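Local coordinates for glycosyl hydrolase family 2, TIM barrel domain protein (Faecalibacterium prausnitzii A2-165, PDB 6ED2) that probably acts as a beta-glucuronidase of glycosyl hydrolase family 2, cleaving beta-glucuronides, and binds magnesium, at residues D212-Y217 with D227-T232; Y275-R280 with D293-R298; F491-R496 with P530-E535; H517-W522 with Y571-G576. All blocks are in the same frame, centred on the assembly; numbering follows the deposited sequence.

Contact 1 of 4, residues D212-Y217 with D227-T232; sequences DYSTRY and DYTVST
Ser214 and Thr229 face each other across two antiparallel strands, and their hydroxyls meet directly. Ser214 OG lies 2.8 Å from Thr229 OG1, a hydrogen bond in which either oxygen could give the proton. The pairing puts both residues on one face of the sheet. With each hydroxyl between its own backbone N and carbonyl carbon (chi1 75° and 73°), OG and OG1 come together. A water links Ser214 OG (2.9 Å, direction not settled) to Asp227 O, to which it donates at 2.9 Å.

On the same face Arg216 and Asp227 cross at about a right angle. The guanidinium and carboxylate planes are 57° apart, and the charges do not touch. Arg216 NH1 instead comes 4.2 Å from Asp227 CB, which lies at the edge of the guanidinium. The carboxylate of Asp227 turns to Arg218 and Thr258.

The strands form a beta hairpin, 210-219 with 223-232. It belongs to one sheet of the family 2 beta-sandwich domain, and the face with Tyr213, Thr215, Tyr228 and Val230 packs inward. There Tyr213 CB lies 4.3 Å from Val230 CG2. The two tyrosine rings lead away from the opposite strand. Tyr213 OH bonds Asp293, and Tyr228 OH bonds Gly254 O. Val230 and Tyr228 rest on Val240 of strand 238-244.

Paired backbone bonds hold the register. Ser214 N gives to Thr229 O at 3.0 Å, and Arg216 N gives to Asp227 O at 2.9 Å.

Contact 2 of 4, residues Y275-R280 with D293-R298; sequences YDLVIR and DRIGIR
Tyr275 packs beside Ile295 and Ile297 where two strands of a beta hairpin, 275-283 and 286-295, run antiparallel at one margin of the four-stranded sheet of the family 2 beta-sandwich domain. With CG anti to the carbonyl carbon (chi1 -75°), the Tyr275 ring lies beside Ile297. Its CB lies 4.0 Å from Ile295 O, which sits at the ring edge. Farther out, CD2 and CE2 both meet the end of Ile297, and CE2 comes closest, 3.7 Å from Ile297 CD1. The tip, OH, bonds Arg265 N. With an alanine here, a gap would probably open beside Ile297 CD1, and Arg265 N would be left without its acceptor.

The two backbones are paired here. Tyr275 N gives to Ile295 O at 2.8 Å, a nearly straight bond. Leu277 N gives to Asp293 O at 2.7 Å. Leu277 points to the same face as Tyr275, and its CD2 lies 4.1 Å from Ile295 CG2. Leu277 and Ile295 also rest on Tyr213 of the facing sheet.

On the other face Asp276 and Arg294 lie side by side and point the same way. Their salt bridge is long, with Asp276 OD1 3.7 Å from Arg294 NE. The guanidinium has another anion, Glu369, on NH1. Asp293 OD2 bonds Tyr213 OH, while Asp293 OD1 accepts Arg294 N at 2.8 Å, from above the carboxylate plane.

Contact 3 of 4, residues F491-R496 with P530-E535; sequences FVSLNR and PLIFTE
Val492 and Leu531 are paired on two parallel strands joined by backbone bonds. Val492 O accepts Ile532 N at 2.8 Å, and Leu494 N gives to Ile532 O. The register then shifts by one residue at a beta bulge. Leu494 O accepts Thr534 N at 2.8 Å and, weakly, Glu535 N at 3.4 Å. Past the bulge, Arg496 N gives to Glu535 O.

Apolar packing fills the side that faces helix 508-525. Leu531 CD1 touches Val492 CG1 and lies 3.8 Å from Leu494 CD1. Leu494 CB meets Phe533 CD1 at 3.9 Å. Trp522 and Met519 of the helix cover this group, as expected for a beta-alpha-beta crossover of a TIM barrel. On the other side Phe491 CE1 packs on Ile532 CD1 at 3.7 Å.

Polar contacts gather at the C-terminal ends of the strands. Thr534 OG1 donates to Asn495 OD1 at 2.6 Å, nearly along the C=O axis. The Asn495 amide is stacked against the Glu535 carboxylate, with planes 23° apart. Asn495 ND2 is 3.2 Å from Glu535 OE2, but the angle is poor for a hydrogen bond. That amide nitrogen bonds Glu441 instead. Glu535 is gripped by Tyr497 through OE1 and by Arg353 through OE2. OE1 also bonds a glycerol, probably from the crystallisation liquor.

The chemistry therefore changes along the strands. Apolar packing gives way to a buried polar cluster at the end where TIM barrels carry their active sites, and the glycerol is consistent with a pocket there.

Contact 4 of 4, residues H517-W522 with Y571-G576; sequences HEMDGW and YDFVQG
Two bends in the Met519 chain, chi2 -47° and chi3 -74°, carry CE to the edge of the Phe573 ring, while CB lies over the Tyr571 ring. The CB contact is a CH-pi interaction. Met519 CB is 3.8 Å from the Tyr571 ring centroid and 28° off the ring normal, displaced toward the rim that carries CZ. Met519 CE lies 3.6 Å from Phe573 CE1 and 4.1 Å from Val574 CG2.

The Tyr571 ring is also met at its edge. Asp520 OD1 lies in the ring plane, 3.1 Å from Tyr571 OH, and the two side chains cross at about a right angle. The hydroxyl proton may go to this oxygen or to His516 ND1, so the bond is not settled. If a phenylalanine stood here, Asp520 OD1 and His516 ND1 would probably both lose their hydroxyl partner.

Tyr571 opens a type I beta turn that ends at Val574, with Val574 N bonded to Tyr571 O. Tyr571 CB lies over one face of the Phe573 ring, 3.6 Å above the ring plane. Tyr571 and Phe573 both start out toward the helix. Trp522, one turn on from Met519, covers Leu531 of the neighbouring strand.

Here an outer helix, 508-525, packs against the turn that leads into inner strand 574-580 and against its first residue, part of the layering of helix on strand that characterises a TIM barrel.

In the fold
The contacts form two groups in different domains. Contacts 1 and 2, centres 11 Å apart, lie on facing sheets of the beta-sandwich domain. Tyr213 of contact 1 reaches across to Leu277 and Asp293 of contact 2, so the two hairpins share one core. Contacts 3 and 4, centres 9 Å apart, belong to the TIM barrel. Their segments alternate along the chain: strand 492-495, helix 508-525, strand 531-535, then strand 574-580 beside it. Arg496 and Glu518 tie them by a salt bridge. The groups stand 31 to 39 Å apart between centres. Contact 1 comes first along the chain, then contact 2, so the sandwich hairpins close before the barrel opens.

Contact 1 of 4, residues D212-Y217 with D227-T232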
# COMPACT_ATOMS: atom_id res chain seq x y z
N ASP A 212 -19.20 19.80 -43.82
CA ASP A 212 -19.11 20.55 -42.58
C ASP A 212 -20.44 21.27 -42.37
O ASP A 212 -21.24 21.43 -43.29
CB ASP A 212 -17.95 21.56 -42.62
CG ASP A 212 -17.55 22.07 -41.24
OD1 ASP A 212 -17.97 21.48 -40.22
OD2 ASP A 212 -16.83 23.09 -41.17
N TYR A 213 -20.66 21.69 -41.13
CA TYR A 213 -21.77 22.56 -40.80
C TYR A 213 -21.37 23.31 -39.55
O TYR A 213 -20.47 22.91 -38.82
CB TYR A 213 -23.08 21.80 -40.61
CG TYR A 213 -23.22 21.08 -39.29
CD1 TYR A 213 -23.85 21.68 -38.21
CD2 TYR A 213 -22.71 19.78 -39.11
CE1 TYR A 213 -23.97 21.03 -36.99
CE2 TYR A 213 -22.83 19.11 -37.89
CZ TYR A 213 -23.47 19.74 -36.83
OH TYR A 213 -23.62 19.12 -35.61
N SER A 214 -22.05 24.43 -39.32
CA SER A 214 -21.79 25.27 -38.16
C SER A 214 -23.13 25.72 -37.61
O SER A 214 -24.11 25.78 -38.36
CB SER A 214 -20.90 26.49 -38.51
OG SER A 214 -21.65 27.48 -39.22
N THR A 215 -23.15 26.02 -36.31
CA THR A 215 -24.33 26.52 -35.61
C THR A 215 -23.92 27.66 -34.68
O THR A 215 -22.80 27.67 -34.15
CB THR A 215 -25.04 25.41 -34.78
OG1 THR A 215 -24.12 24.78 -33.88
CG2 THR A 215 -25.68 24.36 -35.69
N ARG A 216 -24.84 28.62 -34.52
CA ARG A 216 -24.82 29.70 -33.54
C ARG A 216 -26.19 29.72 -32.88
O ARG A 216 -27.20 29.46 -33.53
CB ARG A 216 -24.60 31.12 -34.16
CG ARG A 216 -23.27 31.36 -34.83
CD ARG A 216 -23.37 32.36 -36.01
NE ARG A 216 -22.28 32.12 -36.99
CZ ARG A 216 -22.45 31.85 -38.29
NH1 ARG A 216 -23.67 31.79 -38.81
NH2 ARG A 216 -21.40 31.65 -39.08
N TYR A 217 -26.23 30.10 -31.61
CA TYR A 217 -27.47 30.00 -30.85
C TYR A 217 -27.87 31.36 -30.30
O TYR A 217 -27.03 32.20 -29.97
CB TYR A 217 -27.34 28.96 -29.72
CG TYR A 217 -26.94 27.61 -30.27
CD1 TYR A 217 -27.91 26.67 -30.63
CD2 TYR A 217 -25.61 27.30 -30.51
CE1 TYR A 217 -27.56 25.46 -31.16
CE2 TYR A 217 -25.25 26.09 -31.06
CZ TYR A 217 -26.23 25.17 -31.37
OH TYR A 217 -25.88 23.96 -31.92
N ASP A 227 -28.80 29.71 -36.06
CA ASP A 227 -28.27 30.04 -37.37
C ASP A 227 -27.27 28.96 -37.76
O ASP A 227 -26.37 28.62 -36.98
CB ASP A 227 -27.59 31.41 -37.39
CG ASP A 227 -28.54 32.57 -37.04
OD1 ASP A 227 -29.77 32.45 -37.22
OD2 ASP A 227 -28.03 33.61 -36.57
N TYR A 228 -27.40 28.45 -38.98
CA TYR A 228 -26.57 27.37 -39.43
C TYR A 228 -25.94 27.74 -40.76
O TYR A 228 -26.47 28.55 -41.52
CB TYR A 228 -27.38 26.05 -39.56
CG TYR A 228 -28.35 26.05 -40.73
CD1 TYR A 228 -27.92 25.73 -42.01
CD2 TYR A 228 -29.68 26.36 -40.56
CE1 TYR A 228 -28.78 25.74 -43.07
CE2 TYR A 228 -30.57 26.36 -41.64
CZ TYR A 228 -30.10 26.05 -42.89
OH TYR A 228 -30.94 26.04 -44.00
N THR A 229 -24.79 27.13 -41.04
CA THR A 229 -24.31 26.99 -42.39
C THR A 229 -24.07 25.51 -42.65
O THR A 229 -23.85 24.73 -41.71
CB THR A 229 -23.01 27.82 -42.64
OG1 THR A 229 -21.89 27.20 -41.98
CG2 THR A 229 -23.17 29.25 -42.12
N VAL A 230 -24.11 25.12 -43.92
CA VAL A 230 -23.72 23.80 -44.37
C VAL A 230 -22.76 23.96 -45.55
O VAL A 230 -23.04 24.71 -46.48
CB VAL A 230 -24.93 22.95 -44.80
CG1 VAL A 230 -24.47 21.58 -45.34
CG2 VAL A 230 -25.90 22.80 -43.66
N SER A 231 -21.65 23.23 -45.52
CA SER A 231 -20.71 23.19 -46.63
C SER A 231 -20.79 21.82 -47.31
O SER A 231 -20.53 20.79 -46.68
CB SER A 231 -19.29 23.46 -46.14
OG SER A 231 -19.22 24.75 -45.54
N THR A 232 -21.12 21.81 -48.60
CA THR A 232 -21.04 20.62 -49.43
C THR A 232 -20.00 20.84 -50.52
O THR A 232 -19.60 21.97 -50.78
CB THR A 232 -22.38 20.26 -50.07
OG1 THR A 232 -22.53 20.96 -51.32
CG2 THR A 232 -23.51 20.62 -49.15
O HOH W 1 -23.70 29.12 -37.92

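Contact 2 of 4, residues Y275-R280 with D293-R298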
# COMPACT_ATOMS: atom_id res chain seq x y z
N TYR A 275 -31.08 17.71 -29.39
CA TYR A 275 -32.00 17.56 -30.51
C TYR A 275 -31.30 16.81 -31.62
O TYR A 275 -30.07 16.83 -31.74
CB TYR A 275 -32.46 18.92 -31.04
CG TYR A 275 -33.49 19.63 -30.19
CD1 TYR A 275 -34.85 19.55 -30.48
CD2 TYR A 275 -33.09 20.43 -29.12
CE1 TYR A 275 -35.80 20.24 -29.70
CE2 TYR A 275 -34.01 21.11 -28.35
CZ TYR A 275 -35.36 21.01 -28.64
OH TYR A 275 -36.26 21.70 -27.85
N ASP A 276 -32.08 16.18 -32.48
CA ASP A 276 -31.53 15.42 -33.59
C ASP A 276 -31.52 16.31 -34.83
O ASP A 276 -32.56 16.86 -35.22
CB ASP A 276 -32.32 14.14 -33.83
CG ASP A 276 -32.18 13.16 -32.68
OD1 ASP A 276 -31.04 12.76 -32.38
OD2 ASP A 276 -33.20 12.81 -32.06
N LEU A 277 -30.35 16.44 -35.44
CA LEU A 277 -30.16 17.28 -36.61
C LEU A 277 -30.06 16.40 -37.84
O LEU A 277 -29.29 15.43 -37.85
CB LEU A 277 -28.89 18.13 -36.45
CG LEU A 277 -28.55 19.17 -37.52
CD1 LEU A 277 -29.62 20.26 -37.57
CD2 LEU A 277 -27.21 19.79 -37.23
N VAL A 278 -30.83 16.72 -38.87
CA VAL A 278 -30.83 15.98 -40.13
C VAL A 278 -30.47 16.93 -41.25
O VAL A 278 -31.23 17.85 -41.57
CB VAL A 278 -32.19 15.32 -40.40
CG1 VAL A 278 -32.16 14.53 -41.71
CG2 VAL A 278 -32.58 14.44 -39.24
N ILE A 279 -29.32 16.70 -41.89
CA ILE A 279 -28.87 17.50 -43.02
C ILE A 279 -28.90 16.64 -44.27
O ILE A 279 -28.22 15.61 -44.32
CB ILE A 279 -27.46 18.08 -42.81
CG1 ILE A 279 -27.32 18.79 -41.46
CG2 ILE A 279 -27.10 18.99 -43.98
CD1 ILE A 279 -25.87 19.09 -41.13
N ARG A 280 -29.61 17.09 -45.30
CA ARG A 280 -29.76 16.31 -46.52
C ARG A 280 -29.43 17.13 -47.76
O ARG A 280 -29.74 18.32 -47.83
CB ARG A 280 -31.20 15.75 -46.63
CG ARG A 280 -31.50 14.67 -45.62
CD ARG A 280 -32.85 14.04 -45.88
NE ARG A 280 -32.93 12.72 -45.26
CZ ARG A 280 -33.84 11.80 -45.58
NH1 ARG A 280 -34.76 12.05 -46.49
NH2 ARG A 280 -33.81 10.62 -44.97
N ASP A 293 -26.64 14.32 -36.67
CA ASP A 293 -25.87 14.71 -35.50
C ASP A 293 -26.87 15.11 -34.43
O ASP A 293 -28.09 15.13 -34.65
CB ASP A 293 -24.88 15.83 -35.83
CG ASP A 293 -23.67 15.86 -34.90
OD1 ASP A 293 -23.66 15.15 -33.86
OD2 ASP A 293 -22.73 16.64 -35.20
N ARG A 294 -26.34 15.38 -33.24
CA ARG A 294 -27.14 15.84 -32.12
C ARG A 294 -26.52 17.12 -31.61
O ARG A 294 -25.29 17.22 -31.50
CB ARG A 294 -27.21 14.79 -31.04
CG ARG A 294 -27.74 13.47 -31.57
CD ARG A 294 -27.64 12.39 -30.53
NE ARG A 294 -28.69 12.50 -29.52
CZ ARG A 294 -28.51 12.17 -28.25
NH1 ARG A 294 -27.30 11.74 -27.83
NH2 ARG A 294 -29.51 12.29 -27.38
N ILE A 295 -27.36 18.12 -31.34
CA ILE A 295 -26.90 19.43 -30.92
C ILE A 295 -27.69 19.85 -29.69
O ILE A 295 -28.81 19.41 -29.46
CB ILE A 295 -27.05 20.49 -32.04
CG1 ILE A 295 -28.53 20.67 -32.38
CG2 ILE A 295 -26.25 20.11 -33.25
CD1 ILE A 295 -28.77 21.56 -33.60
N GLY A 296 -27.08 20.73 -28.91
CA GLY A 296 -27.73 21.30 -27.75
C GLY A 296 -27.89 22.79 -27.96
O GLY A 296 -27.01 23.45 -28.52
N ILE A 297 -29.03 23.32 -27.51
CA ILE A 297 -29.36 24.73 -27.66
C ILE A 297 -28.90 25.44 -26.40
O ILE A 297 -29.52 25.31 -25.33
CB ILE A 297 -30.85 24.93 -27.92
CG1 ILE A 297 -31.28 24.18 -29.19
CG2 ILE A 297 -31.17 26.41 -28.07
CD1 ILE A 297 -32.75 24.40 -29.53
N ARG A 298 -27.81 26.19 -26.50
CA ARG A 298 -27.28 26.91 -25.36
C ARG A 298 -26.39 28.05 -25.87
O ARG A 298 -25.73 27.91 -26.90
CB ARG A 298 -26.48 25.99 -24.43
CG ARG A 298 -25.23 25.40 -25.07
CD ARG A 298 -23.98 26.21 -24.74
NE ARG A 298 -22.76 25.76 -25.42
CZ ARG A 298 -22.35 26.21 -26.60
NH1 ARG A 298 -23.09 27.11 -27.25
NH2 ARG A 298 -21.22 25.75 -27.14

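Contact 3 of 4, residues F491-R496 with P530-E535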
# COMPACT_ATOMS: atom_id res chain seq x y z
N PHE A 491 -10.04 35.25 -20.67
CA PHE A 491 -10.05 34.99 -19.25
C PHE A 491 -8.71 34.35 -18.96
O PHE A 491 -8.13 33.71 -19.83
CB PHE A 491 -11.25 34.13 -18.80
CG PHE A 491 -11.27 32.72 -19.37
CD1 PHE A 491 -10.69 31.67 -18.68
CD2 PHE A 491 -11.89 32.46 -20.58
CE1 PHE A 491 -10.72 30.37 -19.19
CE2 PHE A 491 -11.91 31.16 -21.12
CZ PHE A 491 -11.33 30.12 -20.41
N VAL A 492 -8.19 34.61 -17.78
CA VAL A 492 -6.86 34.13 -17.43
C VAL A 492 -6.99 32.78 -16.74
O VAL A 492 -7.89 32.58 -15.92
CB VAL A 492 -6.12 35.18 -16.56
CG1 VAL A 492 -4.81 34.63 -16.05
CG2 VAL A 492 -5.86 36.45 -17.41
N SER A 493 -6.10 31.85 -17.10
CA SER A 493 -6.03 30.51 -16.50
C SER A 493 -4.65 30.35 -15.87
O SER A 493 -3.64 30.41 -16.57
CB SER A 493 -6.24 29.41 -17.55
OG SER A 493 -7.51 29.53 -18.18
N LEU A 494 -4.62 30.10 -14.56
CA LEU A 494 -3.35 29.98 -13.85
C LEU A 494 -3.11 28.54 -13.44
O LEU A 494 -4.02 27.85 -12.98
CB LEU A 494 -3.32 30.88 -12.60
CG LEU A 494 -3.40 32.40 -12.79
CD1 LEU A 494 -3.23 33.10 -11.44
CD2 LEU A 494 -2.36 32.92 -13.80
N ASN A 495 -1.86 28.09 -13.61
CA ASN A 495 -1.36 26.85 -13.02
C ASN A 495 -0.47 27.25 -11.85
O ASN A 495 0.65 27.74 -12.06
CB ASN A 495 -0.58 26.02 -14.03
CG ASN A 495 -1.45 25.51 -15.19
OD1 ASN A 495 -2.66 25.74 -15.24
ND2 ASN A 495 -0.82 24.81 -16.12
N ARG A 496 -0.94 27.05 -10.62
CA ARG A 496 -0.21 27.51 -9.45
C ARG A 496 -0.06 26.41 -8.41
O ARG A 496 -0.99 25.64 -8.17
CB ARG A 496 -0.91 28.72 -8.83
CG ARG A 496 -0.73 30.01 -9.64
CD ARG A 496 0.74 30.28 -9.89
NE ARG A 496 0.98 31.49 -10.67
CZ ARG A 496 1.07 31.53 -12.00
NH1 ARG A 496 0.94 30.43 -12.72
NH2 ARG A 496 1.30 32.68 -12.60
N PRO A 530 -12.65 37.41 -15.98
CA PRO A 530 -12.57 36.26 -15.06
C PRO A 530 -11.18 35.66 -15.04
O PRO A 530 -10.44 35.69 -16.03
CB PRO A 530 -13.60 35.27 -15.62
CG PRO A 530 -14.40 36.01 -16.64
CD PRO A 530 -13.56 37.16 -17.11
N LEU A 531 -10.81 35.14 -13.88
CA LEU A 531 -9.63 34.30 -13.74
C LEU A 531 -10.09 32.94 -13.22
O LEU A 531 -10.98 32.86 -12.37
CB LEU A 531 -8.60 34.94 -12.80
CG LEU A 531 -7.23 34.27 -12.65
CD1 LEU A 531 -6.11 35.34 -12.45
CD2 LEU A 531 -7.24 33.26 -11.50
N ILE A 532 -9.50 31.87 -13.75
CA ILE A 532 -9.72 30.54 -13.23
C ILE A 532 -8.37 29.89 -12.98
O ILE A 532 -7.34 30.30 -13.53
CB ILE A 532 -10.55 29.64 -14.17
CG1 ILE A 532 -9.72 29.21 -15.38
CG2 ILE A 532 -11.81 30.33 -14.59
CD1 ILE A 532 -10.46 28.17 -16.21
N PHE A 533 -8.39 28.87 -12.13
CA PHE A 533 -7.22 28.03 -11.93
C PHE A 533 -7.40 26.75 -12.72
O PHE A 533 -8.43 26.08 -12.62
CB PHE A 533 -7.00 27.78 -10.44
CG PHE A 533 -6.51 29.00 -9.71
CD1 PHE A 533 -5.16 29.24 -9.56
CD2 PHE A 533 -7.42 29.95 -9.23
CE1 PHE A 533 -4.72 30.40 -8.93
CE2 PHE A 533 -6.99 31.09 -8.58
CZ PHE A 533 -5.64 31.32 -8.44
N THR A 534 -6.41 26.45 -13.55
CA THR A 534 -6.46 25.24 -14.35
C THR A 534 -5.52 24.16 -13.84
O THR A 534 -5.61 23.02 -14.31
CB THR A 534 -6.12 25.58 -15.82
OG1 THR A 534 -5.06 26.54 -15.85
CG2 THR A 534 -7.35 26.15 -16.52
N GLU A 535 -4.61 24.48 -12.92
CA GLU A 535 -3.84 23.45 -12.22
C GLU A 535 -3.52 23.93 -10.82
O GLU A 535 -3.31 25.13 -10.58
CB GLU A 535 -2.53 23.09 -12.92
CG GLU A 535 -2.74 22.45 -14.26
CD GLU A 535 -1.49 21.89 -14.84
OE1 GLU A 535 -0.53 21.65 -14.06
OE2 GLU A 535 -1.47 21.68 -16.08

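Contact 4 of 4, residues H517-W522 with Y571-G576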
# COMPACT_ATOMS: atom_id res chain seq x y z
N HIS A 517 0.08 37.58 -2.46
CA HIS A 517 0.88 38.63 -3.08
C HIS A 517 0.72 38.61 -4.60
O HIS A 517 0.42 39.64 -5.21
CB HIS A 517 2.35 38.49 -2.68
CG HIS A 517 3.24 39.53 -3.30
ND1 HIS A 517 3.28 40.84 -2.87
CD2 HIS A 517 4.09 39.46 -4.35
CE1 HIS A 517 4.14 41.52 -3.60
NE2 HIS A 517 4.64 40.70 -4.51
N GLU A 518 0.88 37.44 -5.22
CA GLU A 518 0.73 37.37 -6.68
C GLU A 518 -0.71 37.67 -7.11
O GLU A 518 -0.93 38.34 -8.13
CB GLU A 518 1.16 36.01 -7.23
CG GLU A 518 1.34 36.03 -8.76
CD GLU A 518 1.53 34.65 -9.40
OE1 GLU A 518 2.00 33.72 -8.71
OE2 GLU A 518 1.23 34.50 -10.62
N MET A 519 -1.70 37.19 -6.35
CA MET A 519 -3.08 37.44 -6.74
C MET A 519 -3.39 38.94 -6.72
O MET A 519 -4.18 39.41 -7.55
CB MET A 519 -4.04 36.68 -5.83
CG MET A 519 -3.96 35.16 -5.98
SD MET A 519 -3.96 34.64 -7.72
CE MET A 519 -5.67 34.91 -8.12
N ASP A 520 -2.80 39.69 -5.78
CA ASP A 520 -2.99 41.14 -5.81
C ASP A 520 -2.47 41.74 -7.11
O ASP A 520 -3.06 42.69 -7.62
CB ASP A 520 -2.31 41.81 -4.60
CG ASP A 520 -2.89 41.35 -3.25
OD1 ASP A 520 -4.09 40.96 -3.18
OD2 ASP A 520 -2.13 41.38 -2.25
N GLY A 521 -1.38 41.18 -7.65
CA GLY A 521 -0.92 41.59 -8.97
C GLY A 521 -1.92 41.27 -10.07
O GLY A 521 -2.23 42.12 -10.91
N TRP A 522 -2.45 40.03 -10.08
CA TRP A 522 -3.45 39.67 -11.09
C TRP A 522 -4.68 40.55 -11.00
O TRP A 522 -5.29 40.90 -12.02
CB TRP A 522 -3.83 38.18 -10.97
CG TRP A 522 -2.76 37.34 -11.49
CD1 TRP A 522 -1.90 36.56 -10.77
CD2 TRP A 522 -2.35 37.23 -12.86
NE1 TRP A 522 -0.98 35.98 -11.61
CE2 TRP A 522 -1.24 36.36 -12.90
CE3 TRP A 522 -2.82 37.78 -14.06
CZ2 TRP A 522 -0.58 36.04 -14.09
CZ3 TRP A 522 -2.17 37.45 -15.25
CH2 TRP A 522 -1.07 36.59 -15.25
N TYR A 571 -11.09 36.26 -3.64
CA TYR A 571 -11.04 37.19 -4.77
C TYR A 571 -12.28 37.02 -5.64
O TYR A 571 -12.54 35.93 -6.16
CB TYR A 571 -9.77 36.97 -5.60
CG TYR A 571 -8.51 37.26 -4.84
CD1 TYR A 571 -7.97 38.55 -4.79
CD2 TYR A 571 -7.84 36.25 -4.13
CE1 TYR A 571 -6.81 38.83 -4.08
CE2 TYR A 571 -6.68 36.52 -3.42
CZ TYR A 571 -6.17 37.81 -3.40
OH TYR A 571 -5.01 38.08 -2.70
N ASP A 572 -13.03 38.11 -5.84
CA ASP A 572 -14.28 38.05 -6.59
C ASP A 572 -14.05 37.68 -8.05
O ASP A 572 -14.98 37.19 -8.71
CB ASP A 572 -15.03 39.40 -6.49
CG ASP A 572 -14.50 40.48 -7.48
OD1 ASP A 572 -13.28 40.79 -7.47
OD2 ASP A 572 -15.32 41.02 -8.27
N PHE A 573 -12.85 37.89 -8.58
CA PHE A 573 -12.60 37.61 -9.98
C PHE A 573 -12.25 36.14 -10.25
O PHE A 573 -12.23 35.74 -11.41
CB PHE A 573 -11.49 38.51 -10.53
CG PHE A 573 -10.20 38.47 -9.73
CD1 PHE A 573 -9.29 37.42 -9.88
CD2 PHE A 573 -9.87 39.51 -8.86
CE1 PHE A 573 -8.10 37.40 -9.17
CE2 PHE A 573 -8.68 39.49 -8.15
CZ PHE A 573 -7.79 38.43 -8.30
N VAL A 574 -12.00 35.34 -9.21
CA VAL A 574 -11.74 33.92 -9.42
C VAL A 574 -13.07 33.24 -9.69
O VAL A 574 -13.94 33.19 -8.82
CB VAL A 574 -11.03 33.28 -8.22
CG1 VAL A 574 -10.91 31.77 -8.44
CG2 VAL A 574 -9.64 33.89 -8.03
N GLN A 575 -13.25 32.75 -10.92
CA GLN A 575 -14.55 32.23 -11.33
C GLN A 575 -14.50 30.76 -11.69
O GLN A 575 -15.47 30.24 -12.27
CB GLN A 575 -15.08 33.06 -12.50
CG GLN A 575 -15.46 34.47 -12.10
CD GLN A 575 -16.67 34.49 -11.19
OE1 GLN A 575 -17.66 33.82 -11.47
NE2 GLN A 575 -16.61 35.27 -10.10
N GLY A 576 -13.43 30.06 -11.37
CA GLY A 576 -13.37 28.65 -11.66
C GLY A 576 -12.17 27.99 -11.03
O GLY A 576 -11.11 28.61 -10.90